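Local coordinates for glucose import ATP-binding protein GlcV (Sulfolobus solfataricus, PDB 1OXX), which hydrolyses ATP to power glucose uptake, serving as the energy-coupling subunit of an archaeal ABC transporter, at residues 103-106 against 107-110; 139-143 against 144-148; 164-167 against 168-171. The protein carries 1 engineered substitution. All coordinates share one frame; numbering follows the deposited sequence. Where two conformers were deposited one is given.

Contact 1 of 3, residues 103-106 against 107-110; sequences IAFP and LTNM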
loop_
_atom_site.group_PDB
_atom_site.type_symbol
_atom_site.label_atom_id
_atom_site.label_comp_id
_atom_site.label_asym_id
_atom_site.label_seq_id
_atom_site.Cartn_x
_atom_site.Cartn_y
_atom_site.Cartn_z
ATOM N N ILE A 103 18.432 -17.807 -9.927
ATOM C CA ILE A 103 17.896 -18.393 -8.709
ATOM C C ILE A 103 19.004 -19.016 -7.853
ATOM O O ILE A 103 18.944 -18.975 -6.619
ATOM C CB ILE A 103 16.801 -19.402 -9.046
ATOM C CG1 ILE A 103 15.650 -18.716 -9.795
ATOM C CG2 ILE A 103 16.285 -20.088 -7.778
ATOM C CD1 ILE A 103 14.634 -19.711 -10.421
ATOM N N ALA A 104 20.028 -19.556 -8.497
ATOM C CA ALA A 104 21.131 -20.188 -7.786
ATOM C C ALA A 104 22.084 -19.190 -7.155
ATOM O O ALA A 104 22.817 -19.520 -6.215
ATOM C CB ALA A 104 21.902 -21.055 -8.725
ATOM N N PHE A 105 22.111 -17.976 -7.676
ATOM C CA PHE A 105 23.085 -16.987 -7.240
ATOM C C PHE A 105 23.214 -16.832 -5.719
ATOM O O PHE A 105 24.328 -16.820 -5.206
ATOM C CB PHE A 105 22.789 -15.634 -7.897
ATOM C CG PHE A 105 23.901 -14.637 -7.732
ATOM C CD1 PHE A 105 25.072 -14.766 -8.458
ATOM C CD2 PHE A 105 23.780 -13.598 -6.842
ATOM C CE1 PHE A 105 26.101 -13.854 -8.302
ATOM C CE2 PHE A 105 24.805 -12.683 -6.683
ATOM C CZ PHE A 105 25.964 -12.816 -7.418
ATOM N N PRO A 106 22.109 -16.712 -4.989
ATOM C CA PRO A 106 22.217 -16.529 -3.537
ATOM C C PRO A 106 22.845 -17.715 -2.822
ATOM O O PRO A 106 23.246 -17.572 -1.668
ATOM C CB PRO A 106 20.761 -16.353 -3.098
ATOM C CG PRO A 106 20.045 -15.868 -4.338
ATOM C CD PRO A 106 20.713 -16.646 -5.452
ATOM N N LEU A 107 22.930 -18.863 -3.481
ATOM C CA LEU A 107 23.464 -20.069 -2.850
ATOM C C LEU A 107 24.966 -20.248 -3.036
ATOM O O LEU A 107 25.540 -21.199 -2.514
ATOM C CB LEU A 107 22.773 -21.298 -3.420
ATOM C CG LEU A 107 21.246 -21.371 -3.290
ATOM C CD1 LEU A 107 20.708 -22.678 -3.835
ATOM C CD2 LEU A 107 20.857 -21.205 -1.845
ATOM N N THR A 108 25.583 -19.329 -3.764
ATOM C CA THR A 108 26.993 -19.429 -4.141
ATOM C C THR A 108 27.926 -19.749 -2.984
ATOM O O THR A 108 28.808 -20.604 -3.108
ATOM C CB THR A 108 27.435 -18.123 -4.798
ATOM O OG1 THR A 108 26.664 -17.893 -5.979
ATOM C CG2 THR A 108 28.869 -18.231 -5.301
ATOM N N ASN A 109 27.738 -19.062 -1.868
ATOM C CA ASN A 109 28.614 -19.251 -0.717
ATOM C C ASN A 109 27.897 -19.812 0.510
ATOM O O ASN A 109 28.218 -19.468 1.652
ATOM C CB ASN A 109 29.303 -17.936 -0.381
ATOM C CG ASN A 109 30.118 -17.390 -1.547
ATOM O OD1 ASN A 109 31.037 -18.051 -2.055
ATOM N ND2 ASN A 109 29.789 -16.178 -1.975
ATOM N N MET A 110 26.948 -20.712 0.265
ATOM C CA MET A 110 26.177 -21.336 1.334
ATOM C C MET A 110 26.633 -22.760 1.643
ATOM O O MET A 110 25.902 -23.551 2.222
ATOM C CB MET A 110 24.690 -21.300 0.981
ATOM C CG MET A 110 24.161 -19.876 0.845
ATOM S SD MET A 110 24.424 -18.883 2.348
ATOM C CE MET A 110 23.444 -19.802 3.414
HETATM O O HOH W 1 25.332 -20.742 -6.941
HETATM O O HOH W 2 26.102 -17.116 -1.231
#
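T108 turns its hydroxyl back on the carbonyl of F105, three residues earlier, and OG1 donates to F105 O over 2.7 Å. With OG1 anti to its own carbonyl carbon (chi1 -61°), the hydroxyl lies beside the T108 amide, and that amide donates to F105 O as well, at 3.2 Å. The two donors approach differently: OG1 is tilted only 20° from the carbonyl plane, whereas T108 N stands well above it. F105 O is thus gripped twice by one residue, and T108 OG1 lies obliquely off the F105 ring.

The close-packed side belongs to L107. Its amide bonds to A104 O at 2.8 Å, and its CB rests 3.3 Å from A104 O. The buried isobutyl group continues onto R120, V156 and K157, while P106 leans on R153 of helix 143-155 and on V156 just beyond it.

Toward solvent the packing is looser. Water 1 donates to A104 O and to T108 OG1, and water 2 links P106 O to N109 N. M110, bent at chi2 and chi3, brings CG back to 3.5 Å from P106 O. F105 is exposed, though its ring also meets that of Y94. The arrangement is that of a helix running out through a 3-10 segment into a type I beta turn, L107 to M110, here at the exit of helix 99-104 in the ABC-ATPase domain.

Contact 2 of 3, residues 139-143 against 144-148; sequences RELSG and AQQQR. Engineered in segment 144-148: A144 (natural residue Gly).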
loop_
_atom_site.group_PDB
_atom_site.type_symbol
_atom_site.label_atom_id
_atom_site.label_comp_id
_atom_site.label_asym_id
_atom_site.label_seq_id
_atom_site.Cartn_x
_atom_site.Cartn_y
_atom_site.Cartn_z
ATOM N N ARG A 139 15.143 -11.939 -20.612
ATOM C CA ARG A 139 14.501 -11.259 -21.724
ATOM C C ARG A 139 13.506 -12.166 -22.446
ATOM O O ARG A 139 12.541 -11.682 -23.032
ATOM C CB ARG A 139 15.549 -10.765 -22.714
ATOM C CG ARG A 139 14.985 -9.905 -23.846
ATOM C CD ARG A 139 16.041 -9.367 -24.764
ATOM N NE ARG A 139 16.725 -10.442 -25.468
ATOM C CZ ARG A 139 17.713 -10.235 -26.324
ATOM N NH1 ARG A 139 18.119 -8.993 -26.570
ATOM N NH2 ARG A 139 18.291 -11.259 -26.937
ATOM N N GLU A 140 13.770 -13.468 -22.422
ATOM C CA GLU A 140 12.914 -14.428 -23.114
ATOM C C GLU A 140 11.813 -14.967 -22.208
ATOM O O GLU A 140 11.077 -15.885 -22.591
ATOM C CB GLU A 140 13.731 -15.571 -23.718
ATOM C CG GLU A 140 14.478 -15.187 -24.989
ATOM C CD GLU A 140 15.606 -14.207 -24.756
ATOM O OE1 GLU A 140 15.547 -13.079 -25.298
ATOM O OE2 GLU A 140 16.570 -14.559 -24.058
ATOM N N LEU A 141 11.715 -14.418 -21.013
ATOM C CA LEU A 141 10.628 -14.787 -20.110
ATOM C C LEU A 141 9.481 -13.786 -20.213
ATOM O O LEU A 141 9.697 -12.608 -20.501
ATOM C CB LEU A 141 11.116 -14.783 -18.667
ATOM C CG LEU A 141 12.200 -15.773 -18.275
ATOM C CD1 LEU A 141 12.595 -15.587 -16.829
ATOM C CD2 LEU A 141 11.754 -17.192 -18.540
ATOM N N SER A 142 8.260 -14.247 -19.957
ATOM C CA SER A 142 7.122 -13.342 -19.869
ATOM C C SER A 142 7.243 -12.522 -18.586
ATOM O O SER A 142 8.032 -12.852 -17.708
ATOM C CB SER A 142 5.821 -14.134 -19.802
ATOM O OG SER A 142 5.723 -14.836 -18.573
ATOM N N GLY A 143 6.433 -11.477 -18.463
ATOM C CA GLY A 143 6.406 -10.686 -17.243
ATOM C C GLY A 143 6.116 -11.520 -16.007
ATOM O O GLY A 143 6.813 -11.405 -14.998
ATOM N N ALA A 144 5.119 -12.392 -16.091
ATOM C CA ALA A 144 4.756 -13.236 -14.959
ATOM C C ALA A 144 5.896 -14.180 -14.631
ATOM O O ALA A 144 6.191 -14.419 -13.470
ATOM C CB ALA A 144 3.504 -14.007 -15.241
ATOM N N GLN A 145 6.550 -14.725 -15.651
ATOM C CA GLN A 145 7.677 -15.600 -15.404
ATOM C C GLN A 145 8.841 -14.868 -14.741
ATOM O O GLN A 145 9.491 -15.427 -13.870
ATOM C CB GLN A 145 8.121 -16.279 -16.695
ATOM C CG GLN A 145 7.120 -17.315 -17.162
ATOM C CD GLN A 145 7.369 -17.828 -18.566
ATOM O OE1 GLN A 145 8.069 -17.190 -19.361
ATOM N NE2 GLN A 145 6.798 -18.992 -18.880
ATOM N N GLN A 146 9.099 -13.618 -15.135
ATOM C CA GLN A 146 10.169 -12.845 -14.516
ATOM C C GLN A 146 9.833 -12.614 -13.051
ATOM O O GLN A 146 10.697 -12.711 -12.181
ATOM C CB GLN A 146 10.367 -11.500 -15.230
ATOM C CG GLN A 146 10.893 -11.620 -16.655
ATOM C CD GLN A 146 10.687 -10.352 -17.448
ATOM O OE1 GLN A 146 10.065 -9.406 -16.959
ATOM N NE2 GLN A 146 11.197 -10.318 -18.669
ATOM N N GLN A 147 8.570 -12.324 -12.782
ATOM C CA GLN A 147 8.114 -12.152 -11.411
ATOM C C GLN A 147 8.367 -13.402 -10.589
ATOM O O GLN A 147 8.853 -13.349 -9.450
ATOM C CB GLN A 147 6.625 -11.824 -11.402
ATOM C CG GLN A 147 6.131 -11.359 -10.059
ATOM C CD GLN A 147 6.323 -9.869 -9.862
ATOM O OE1 GLN A 147 6.568 -9.128 -10.830
ATOM N NE2 GLN A 147 6.194 -9.418 -8.622
ATOM N N ARG A 148 8.028 -14.544 -11.160
ATOM C CA ARG A 148 8.220 -15.798 -10.475
ATOM C C ARG A 148 9.703 -16.141 -10.277
ATOM O O ARG A 148 10.062 -16.690 -9.229
ATOM C CB ARG A 148 7.441 -16.910 -11.167
ATOM C CG ARG A 148 5.948 -16.731 -11.027
ATOM C CD ARG A 148 5.145 -17.657 -11.881
ATOM N NE ARG A 148 3.725 -17.432 -11.647
ATOM C CZ ARG A 148 2.940 -18.279 -11.013
ATOM N NH1 ARG A 148 3.420 -19.426 -10.560
ATOM N NH2 ARG A 148 1.661 -17.974 -10.833
HETATM O O HOH W 3 8.528 -17.326 -21.993
HETATM O O HOH W 4 7.856 -8.683 -13.749
#
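Q145 reaches back over the start of its own helix to S142. Its CB sits 3.4 Å from S142 OG and also packs against CB of L141; CG, anti to the Q145 carbonyl carbon (chi1 -71°), lies closer still to the same hydroxyl, at 3.2 Å. From there the chain extends to carry CD past S142 OG and OE1 to the S142 amide. S142 N donates to OE1 over 3.0 Å in a nearly straight bond (171°), the donor N tilted 29° from the plane of the Q145 side-chain carbonyl. OE1 also receives a hydrogen bond from water 3, which donates to E140 O too, and lies near CD2 of L141.

In return S142 OG accepts from Q145 N at 3.0 Å, so the two residues form a capping box, with S142 as N-cap of helix 143-155. The serine belongs to the LSGGQ-type signature of ABC ATPases, whose second glycine is here the engineered A144. First-turn backbone bonds follow, from Q146 N to S142 O and from Q147 N to G143 O.

Q146 lays CG 3.8 Å from CB of L141 and sends NE2 to P138 O. Water 4 donates to both G143 O and Q147 OE1, while Q147 NE2 probably hydrogen-bonds to P167 O.

Contact 3 of 3, residues 164-167 against 168-171; sequences LDEP and FSNL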
loop_
_atom_site.group_PDB
_atom_site.type_symbol
_atom_site.label_atom_id
_atom_site.label_comp_id
_atom_site.label_asym_id
_atom_site.label_seq_id
_atom_site.Cartn_x
_atom_site.Cartn_y
_atom_site.Cartn_z
ATOM N N LEU A 164 8.830 -6.979 0.438
ATOM C CA LEU A 164 8.340 -6.599 -0.883
ATOM C C LEU A 164 8.255 -5.080 -0.962
ATOM O O LEU A 164 7.608 -4.442 -0.145
ATOM C CB LEU A 164 6.959 -7.187 -1.124
ATOM C CG LEU A 164 6.792 -8.698 -0.955
ATOM C CD1 LEU A 164 5.313 -9.076 -1.049
ATOM C CD2 LEU A 164 7.622 -9.480 -1.962
ATOM N N ASP A 165 8.933 -4.513 -1.943
ATOM C CA ASP A 165 8.912 -3.079 -2.181
ATOM C C ASP A 165 8.421 -2.872 -3.612
ATOM O O ASP A 165 9.144 -3.170 -4.567
ATOM C CB ASP A 165 10.311 -2.491 -2.009
ATOM C CG ASP A 165 10.335 -0.972 -2.098
ATOM O OD1 ASP A 165 9.387 -0.375 -2.655
ATOM O OD2 ASP A 165 11.282 -0.303 -1.624
ATOM N N GLU A 166 7.188 -2.377 -3.758
ATOM C CA GLU A 166 6.590 -2.163 -5.079
ATOM C C GLU A 166 6.732 -3.410 -5.924
ATOM O O GLU A 166 7.150 -3.344 -7.081
ATOM C CB GLU A 166 7.280 -1.007 -5.808
ATOM C CG GLU A 166 7.040 0.354 -5.208
ATOM C CD GLU A 166 5.653 0.888 -5.505
ATOM O OE1 GLU A 166 5.097 0.536 -6.567
ATOM O OE2 GLU A 166 5.128 1.661 -4.679
ATOM N N PRO A 167 6.368 -4.555 -5.367
ATOM C CA PRO A 167 6.674 -5.844 -5.996
ATOM C C PRO A 167 5.923 -6.168 -7.279
ATOM O O PRO A 167 6.358 -7.095 -7.979
ATOM C CB PRO A 167 6.234 -6.843 -4.937
ATOM C CG PRO A 167 5.144 -6.144 -4.251
ATOM C CD PRO A 167 5.659 -4.736 -4.091
ATOM N N PHE A 168 4.830 -5.463 -7.572
ATOM C CA PHE A 168 3.998 -5.812 -8.728
ATOM C C PHE A 168 3.977 -4.720 -9.764
ATOM O O PHE A 168 3.247 -4.794 -10.753
ATOM C CB PHE A 168 2.570 -6.091 -8.262
ATOM C CG PHE A 168 2.504 -6.994 -7.086
ATOM C CD1 PHE A 168 1.943 -6.570 -5.904
ATOM C CD2 PHE A 168 3.047 -8.273 -7.153
ATOM C CE1 PHE A 168 1.912 -7.401 -4.809
ATOM C CE2 PHE A 168 3.009 -9.089 -6.081
ATOM C CZ PHE A 168 2.429 -8.663 -4.904
ATOM N N SER A 169 4.793 -3.703 -9.543
ATOM C CA SER A 169 4.748 -2.525 -10.394
ATOM C C SER A 169 5.362 -2.714 -11.776
ATOM O O SER A 169 5.191 -1.860 -12.630
ATOM C CB SER A 169 5.364 -1.335 -9.657
ATOM O OG SER A 169 4.692 -1.137 -8.415
ATOM N N ASN A 170 6.053 -3.825 -12.013
ATOM C CA ASN A 170 6.604 -4.088 -13.345
ATOM C C ASN A 170 5.565 -4.742 -14.244
ATOM O O ASN A 170 5.716 -4.795 -15.461
ATOM C CB ASN A 170 7.814 -5.021 -13.267
ATOM C CG ASN A 170 9.069 -4.318 -12.801
ATOM O OD1 ASN A 170 9.121 -3.094 -12.736
ATOM N ND2 ASN A 170 10.090 -5.099 -12.463
ATOM N N LEU A 171 4.511 -5.252 -13.625
ATOM C CA LEU A 171 3.500 -6.011 -14.332
ATOM C C LEU A 171 2.404 -5.138 -14.873
ATOM O O LEU A 171 2.075 -4.102 -14.294
ATOM C CB LEU A 171 2.849 -7.026 -13.398
ATOM C CG LEU A 171 3.734 -8.148 -12.876
ATOM C CD1 LEU A 171 3.007 -8.943 -11.809
ATOM C CD2 LEU A 171 4.157 -9.049 -14.031
#
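P167 and F168 set their side chains obliquely across one another, the proline presenting CG to one face of the phenyl group. They follow directly on the Walker B strand 161-165 and E166, in a type I beta turn from E166 to S169, and lead into the D-loop that S169, N170 and L171 begin. CG of P167 stands over the phenyl face, 3.6 Å from the ring centroid and 15° off the normal, a CH-pi contact. It is displaced toward the rim, and the nearest ring atom is F168 CE1, 3.5 Å from P167 CG. F168 holds its CG anti to its own carbonyl carbon (chi1 -47°), which folds the ring back over the proline. The buried phenyl group also touches A179 and R180 of helix 176-190, while P167 packs on V87 of strand 84-88.

E166 and S169 meet through their polar ends. The glutamate chain bends at chi2 (-75°), carrying the carboxylate round to the serine hydroxyl. A weak backbone bond of 3.4 Å from S169 N to E166 O closes the turn beside them. The other oxygen of the carboxylate, OE2, is hydrogen-bonded to H199 ND1, and bonds at both oxygens would restrict the rotation of the group. E166 and Q89, which lies close to S169, are both inferred to bind ATP, and K44 of the P-loop is near. S169 OG donates to E166 OE1 over a short 2.5 Å, meeting the oxygen nearly along its C-O axis.

The three contacts follow in series along the ABC-ATPase domain, each closing a short local turn, with none nested or crossing. Contact 1 closes the exit of helix 99-104 before helix 114-127. After that helix, contact 2 closes the turn that starts helix 143-155; the two centres are 20 Å apart and the contacts do not touch, but helix 143-155, which contact 2 starts, also packs against I103 and P106 of contact 1. Strand 161-165 then leads into contact 3, which closes the turn toward helix 176-190. Contacts 2 and 3 touch directly, Q147 and G143 meeting P167, F168 and L171, so the start of the signature helix is tied to the loop that follows the Walker B strand.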